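Local coordinates for alpha-1,3-glucanase (Paenibacillus glycanilyticus, PDB 6K0P), which probably hydrolyses alpha-1,3-glucan as a glycoside hydrolase family 87 enzyme, here with nigerose bound to its catalytic domain, at residues T376-T381 with Q400-A405; D431-G436 with L478-D483. The protein carries 1 engineered substitution. All coordinates share one frame; numbering follows the deposited sequence.

Interaction 1. Residues T376-T381 with Q400-A405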
# COMPACT_ATOMS: atom_id res chain seq x y z
N THR A 376 -5.00 -11.83 -3.78
CA THR A 376 -4.01 -12.89 -3.60
C THR A 376 -2.62 -12.38 -3.93
O THR A 376 -2.43 -11.57 -4.84
CB THR A 376 -4.33 -14.10 -4.49
OG1 THR A 376 -4.41 -13.70 -5.86
CG2 THR A 376 -5.66 -14.74 -4.08
N ASN A 377 -1.63 -12.88 -3.19
CA ASN A 377 -0.22 -12.59 -3.47
C ASN A 377 0.01 -11.08 -3.49
O ASN A 377 0.51 -10.52 -4.47
CB ASN A 377 0.23 -13.26 -4.77
CG ASN A 377 -0.10 -14.74 -4.82
OD1 ASN A 377 0.28 -15.49 -3.92
ND2 ASN A 377 -0.81 -15.16 -5.86
N LEU A 378 -0.36 -10.42 -2.40
CA LEU A 378 -0.32 -8.97 -2.33
C LEU A 378 0.68 -8.52 -1.28
O LEU A 378 0.77 -9.10 -0.19
CB LEU A 378 -1.70 -8.40 -1.98
CG LEU A 378 -2.85 -8.72 -2.92
CD1 LEU A 378 -4.12 -8.01 -2.46
CD2 LEU A 378 -2.52 -8.32 -4.36
N THR A 379 1.44 -7.47 -1.60
CA THR A 379 2.35 -6.84 -0.66
C THR A 379 1.95 -5.39 -0.49
O THR A 379 1.69 -4.69 -1.48
CB THR A 379 3.79 -6.94 -1.17
OG1 THR A 379 4.19 -8.31 -1.15
CG2 THR A 379 4.73 -6.09 -0.32
N ALA A 380 1.87 -4.93 0.76
CA ALA A 380 1.57 -3.54 1.06
C ALA A 380 2.43 -3.10 2.24
O ALA A 380 2.27 -3.62 3.35
CB ALA A 380 0.08 -3.35 1.37
N THR A 381 3.35 -2.16 2.00
CA THR A 381 4.30 -1.75 3.02
C THR A 381 4.35 -0.23 3.09
O THR A 381 3.91 0.46 2.17
CB THR A 381 5.71 -2.26 2.72
OG1 THR A 381 6.15 -1.72 1.47
CG2 THR A 381 5.73 -3.79 2.66
N GLN A 400 -5.39 -13.86 0.43
CA GLN A 400 -4.52 -15.01 0.56
C GLN A 400 -3.10 -14.67 0.14
O GLN A 400 -2.88 -14.03 -0.89
CB GLN A 400 -5.04 -16.15 -0.31
CG GLN A 400 -4.27 -17.45 -0.19
CD GLN A 400 -4.95 -18.55 -0.98
OE1 GLN A 400 -5.03 -18.48 -2.21
NE2 GLN A 400 -5.47 -19.55 -0.28
N ASN A 401 -2.13 -15.12 0.94
CA ASN A 401 -0.70 -14.89 0.72
C ASN A 401 -0.38 -13.39 0.68
O ASN A 401 -0.04 -12.81 -0.36
CB ASN A 401 -0.15 -15.63 -0.50
CG ASN A 401 1.36 -15.57 -0.55
OD1 ASN A 401 2.00 -15.52 0.49
ND2 ASN A 401 1.93 -15.56 -1.75
N LEU A 402 -0.46 -12.79 1.86
CA LEU A 402 -0.30 -11.35 2.03
C LEU A 402 0.98 -11.05 2.79
O LEU A 402 1.37 -11.79 3.70
CB LEU A 402 -1.45 -10.76 2.84
CG LEU A 402 -2.87 -11.16 2.45
CD1 LEU A 402 -3.87 -10.56 3.45
CD2 LEU A 402 -3.15 -10.70 1.02
N TYR A 403 1.63 -9.94 2.43
CA TYR A 403 2.69 -9.38 3.25
C TYR A 403 2.34 -7.92 3.52
O TYR A 403 2.11 -7.15 2.59
CB TYR A 403 4.06 -9.45 2.55
CG TYR A 403 5.14 -8.89 3.44
CD1 TYR A 403 5.60 -9.60 4.54
CD2 TYR A 403 5.66 -7.62 3.22
CE1 TYR A 403 6.58 -9.08 5.38
CE2 TYR A 403 6.64 -7.09 4.05
CZ TYR A 403 7.09 -7.82 5.13
OH TYR A 403 8.06 -7.31 5.96
N GLY A 404 2.28 -7.56 4.79
CA GLY A 404 2.07 -6.17 5.17
C GLY A 404 3.09 -5.74 6.20
O GLY A 404 3.48 -6.51 7.06
N ALA A 405 3.53 -4.48 6.10
CA ALA A 405 4.57 -4.03 7.02
C ALA A 405 4.57 -2.51 7.15
O ALA A 405 4.25 -1.78 6.21
CB ALA A 405 5.96 -4.52 6.61

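Interaction 2. Residues D431-G436 with L478-D483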
# COMPACT_ATOMS: atom_id res chain seq x y z
N ASP A 431 -17.82 -17.21 4.37
CA ASP A 431 -16.62 -16.73 5.05
C ASP A 431 -15.90 -15.63 4.27
O ASP A 431 -15.75 -15.68 3.05
CB ASP A 431 -15.63 -17.87 5.25
CG ASP A 431 -15.89 -18.67 6.51
OD1 ASP A 431 -16.62 -18.19 7.40
OD2 ASP A 431 -15.35 -19.78 6.59
N THR A 432 -15.41 -14.65 5.03
CA THR A 432 -14.34 -13.77 4.60
C THR A 432 -13.07 -14.37 5.18
O THR A 432 -12.97 -14.56 6.40
CB THR A 432 -14.59 -12.37 5.16
OG1 THR A 432 -15.81 -11.85 4.61
CG2 THR A 432 -13.42 -11.44 4.82
N VAL A 433 -12.13 -14.72 4.31
CA VAL A 433 -10.99 -15.55 4.68
C VAL A 433 -9.71 -14.75 4.53
O VAL A 433 -9.45 -14.17 3.46
CB VAL A 433 -10.92 -16.83 3.84
CG1 VAL A 433 -9.68 -17.65 4.21
CG2 VAL A 433 -12.20 -17.65 4.00
N ILE A 434 -8.91 -14.73 5.59
CA ILE A 434 -7.52 -14.28 5.54
C ILE A 434 -6.68 -15.54 5.72
O ILE A 434 -6.75 -16.18 6.77
CB ILE A 434 -7.23 -13.23 6.63
CG1 ILE A 434 -7.87 -11.87 6.29
CG2 ILE A 434 -5.71 -13.05 6.78
CD1 ILE A 434 -9.38 -11.80 6.46
N ASP A 435 -5.93 -15.92 4.70
CA ASP A 435 -5.23 -17.20 4.69
C ASP A 435 -3.80 -17.00 4.21
O ASP A 435 -3.57 -16.84 3.01
CB ASP A 435 -5.95 -18.21 3.79
CG ASP A 435 -5.18 -19.51 3.62
OD1 ASP A 435 -4.30 -19.82 4.44
OD2 ASP A 435 -5.47 -20.23 2.65
N GLY A 436 -2.85 -17.04 5.14
CA GLY A 436 -1.46 -16.89 4.76
C GLY A 436 -1.05 -15.43 4.74
O GLY A 436 -1.24 -14.75 3.73
N LEU A 478 -12.59 -15.98 9.02
CA LEU A 478 -11.60 -17.02 9.25
C LEU A 478 -10.22 -16.42 9.02
O LEU A 478 -9.93 -15.94 7.92
CB LEU A 478 -11.84 -18.21 8.32
CG LEU A 478 -10.79 -19.31 8.38
CD1 LEU A 478 -10.71 -19.85 9.79
CD2 LEU A 478 -11.11 -20.44 7.39
N ILE A 479 -9.38 -16.42 10.06
CA ILE A 479 -8.03 -15.87 10.00
C ILE A 479 -7.09 -17.04 10.24
O ILE A 479 -7.08 -17.61 11.34
CB ILE A 479 -7.80 -14.77 11.05
CG1 ILE A 479 -8.72 -13.57 10.79
CG2 ILE A 479 -6.33 -14.35 11.09
CD1 ILE A 479 -8.94 -12.67 11.99
N LYS A 480 -6.32 -17.42 9.23
CA LYS A 480 -5.49 -18.61 9.38
C LYS A 480 -4.14 -18.43 8.72
O LYS A 480 -4.00 -17.73 7.72
CB LYS A 480 -6.20 -19.87 8.87
CG LYS A 480 -6.61 -19.85 7.42
CD LYS A 480 -7.27 -21.18 7.05
CE LYS A 480 -7.86 -21.16 5.65
NZ LYS A 480 -8.48 -22.48 5.29
N ASN A 481 -3.13 -19.08 9.31
CA ASN A 481 -1.77 -19.14 8.76
C ASN A 481 -1.13 -17.75 8.70
O ASN A 481 -0.71 -17.27 7.65
CB ASN A 481 -1.76 -19.86 7.41
CG ASN A 481 -2.38 -21.23 7.50
OD1 ASN A 481 -2.00 -22.03 8.34
ND2 ASN A 481 -3.37 -21.51 6.64
N VAL A 482 -1.05 -17.11 9.86
CA VAL A 482 -0.59 -15.73 9.95
C VAL A 482 0.59 -15.65 10.91
O VAL A 482 0.53 -16.18 12.02
CB VAL A 482 -1.71 -14.78 10.41
CG1 VAL A 482 -1.17 -13.34 10.51
CG2 VAL A 482 -2.88 -14.83 9.46
N ASP A 483 1.64 -14.96 10.49
CA ASP A 483 2.75 -14.63 11.36
C ASP A 483 2.75 -13.12 11.59
O ASP A 483 2.81 -12.35 10.63
CB ASP A 483 4.07 -15.09 10.75
CG ASP A 483 4.16 -16.59 10.66
OD1 ASP A 483 3.92 -17.24 11.69
OD2 ASP A 483 4.42 -17.11 9.56

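Interaction 1. Residues T376-T381 with Q400-A405
Asn377 and Asn401 meet at a corner that both segments turn, where two successive coils of a parallel beta-helix lie in register. Asn401 ND2 gives an almost straight hydrogen bond (172°) to Asn377 OD1 at 2.7 Å, taken on a lone pair in the carbonyl plane although the two amides stand 78° apart. Asn401 CG lies anti to its backbone N (chi1 -170°), which puts CG beside the carbonyl carbon. This polar end is partly exposed, and Asp345 and Gly14 take up the remaining amide atoms, Asn377 ND2 and Asn401 OD1. Beyond the corner the packing closes in. Strands 378-381 and 402-405 run parallel, with Tyr403 N bonded to Leu378 O at 2.9 Å and Ala380 N to Tyr403 O at 2.9 Å. On one face Leu378 CB rests on Leu402 CD2 at 4.0 Å, beside Phe389. On the other, Thr381 CG2 reaches the edge of the Tyr403 ring, 3.7 Å from CE2, and Thr379 CG2 sits near CD2; the ring's hydroxyl bonds Asp440. A hydrogen-bonded asparagine pair at the turn thus continues the backbone bonding through side chains, consistent with the asparagine rows at the turns of pectate-lyase-like beta-helices, and ties the corners of neighbouring coils.

Interaction 2. Residues D431-G436 with L478-D483
Asp435 and Lys480 are neighbours on one face of two parallel strands, and Asn481 follows at the corner of 478-483, beside the turn at Gly436. The site is a turn shared by successive coils of a parallel beta-helix. Backbone bonds come first. Leu478 N and Lys480 N donate to Thr432 O and Ile434 O, while Ile434 N and Gly436 N donate to Leu478 O (2.8 Å) and Lys480 O (2.9 Å). The last of these carries the pairing into the turn. Gly436 has a positive phi and backbone angles at which a side chain would collide with the carbonyl oxygen of Asp435.

Polar side chains gather beside that turn. Asn481 ND2 donates to Asp435 OD1 at 2.9 Å, 168° at the hydrogen; it arrives on the syn side of the carboxylate, 28° out of its plane. The two side chains run alongside each other, with the carboxylate and amide planes turned 49° apart. The other oxygen, OD2, is held by Gln400 of the preceding coil, while Asn511 of the following one bonds Asn481 OD1. Lys480 CG sits between its backbone N and carbonyl carbon, and from there the extended chain runs obliquely across the carboxylate: CE is 3.7 Å from Asp435 CG, but NZ stays 4.6 Å from OD2, beyond salt-bridge range. Asp431 OD2, near Leu478 CB, has its salt bridge with Arg508.

Apolar contacts occupy the remaining places. Ile434 and Ile479 share the face turned to Ile415, with Ile434 CB 4.4 Å from Ile479 CG1, and Ile434 CG2 lies near Val482 CG2. On the opposite face Val433 CG2 approaches Leu478 CB.

The carboxylate charge of Asp435 is therefore met by neutral N-H donors on both oxygens, and the nearby lysine could add a favourable electrostatic field without direct pairing.

How the interactions relate
Both contacts join coils of the same right-handed parallel beta-helix, and they meet where strand 397-407 lies beside strand 432-435, with Leu402 N probably bonded to Gly436 O. Their centres are 12 Å apart. Interaction 1 is nearer the middle of the chain, has seven buried residues among twelve, and places its two main strands after the corner. Interaction 2 is farther out, with five buried of eleven, and its main strands come before the corner. The chemistry differs accordingly: a neutral amide pair leads into threonine, tyrosine and leucine packing in 376-381/400-405, whereas aliphatic packing in 431-436/478-483 ends in a carboxylate, a lysine and an amide.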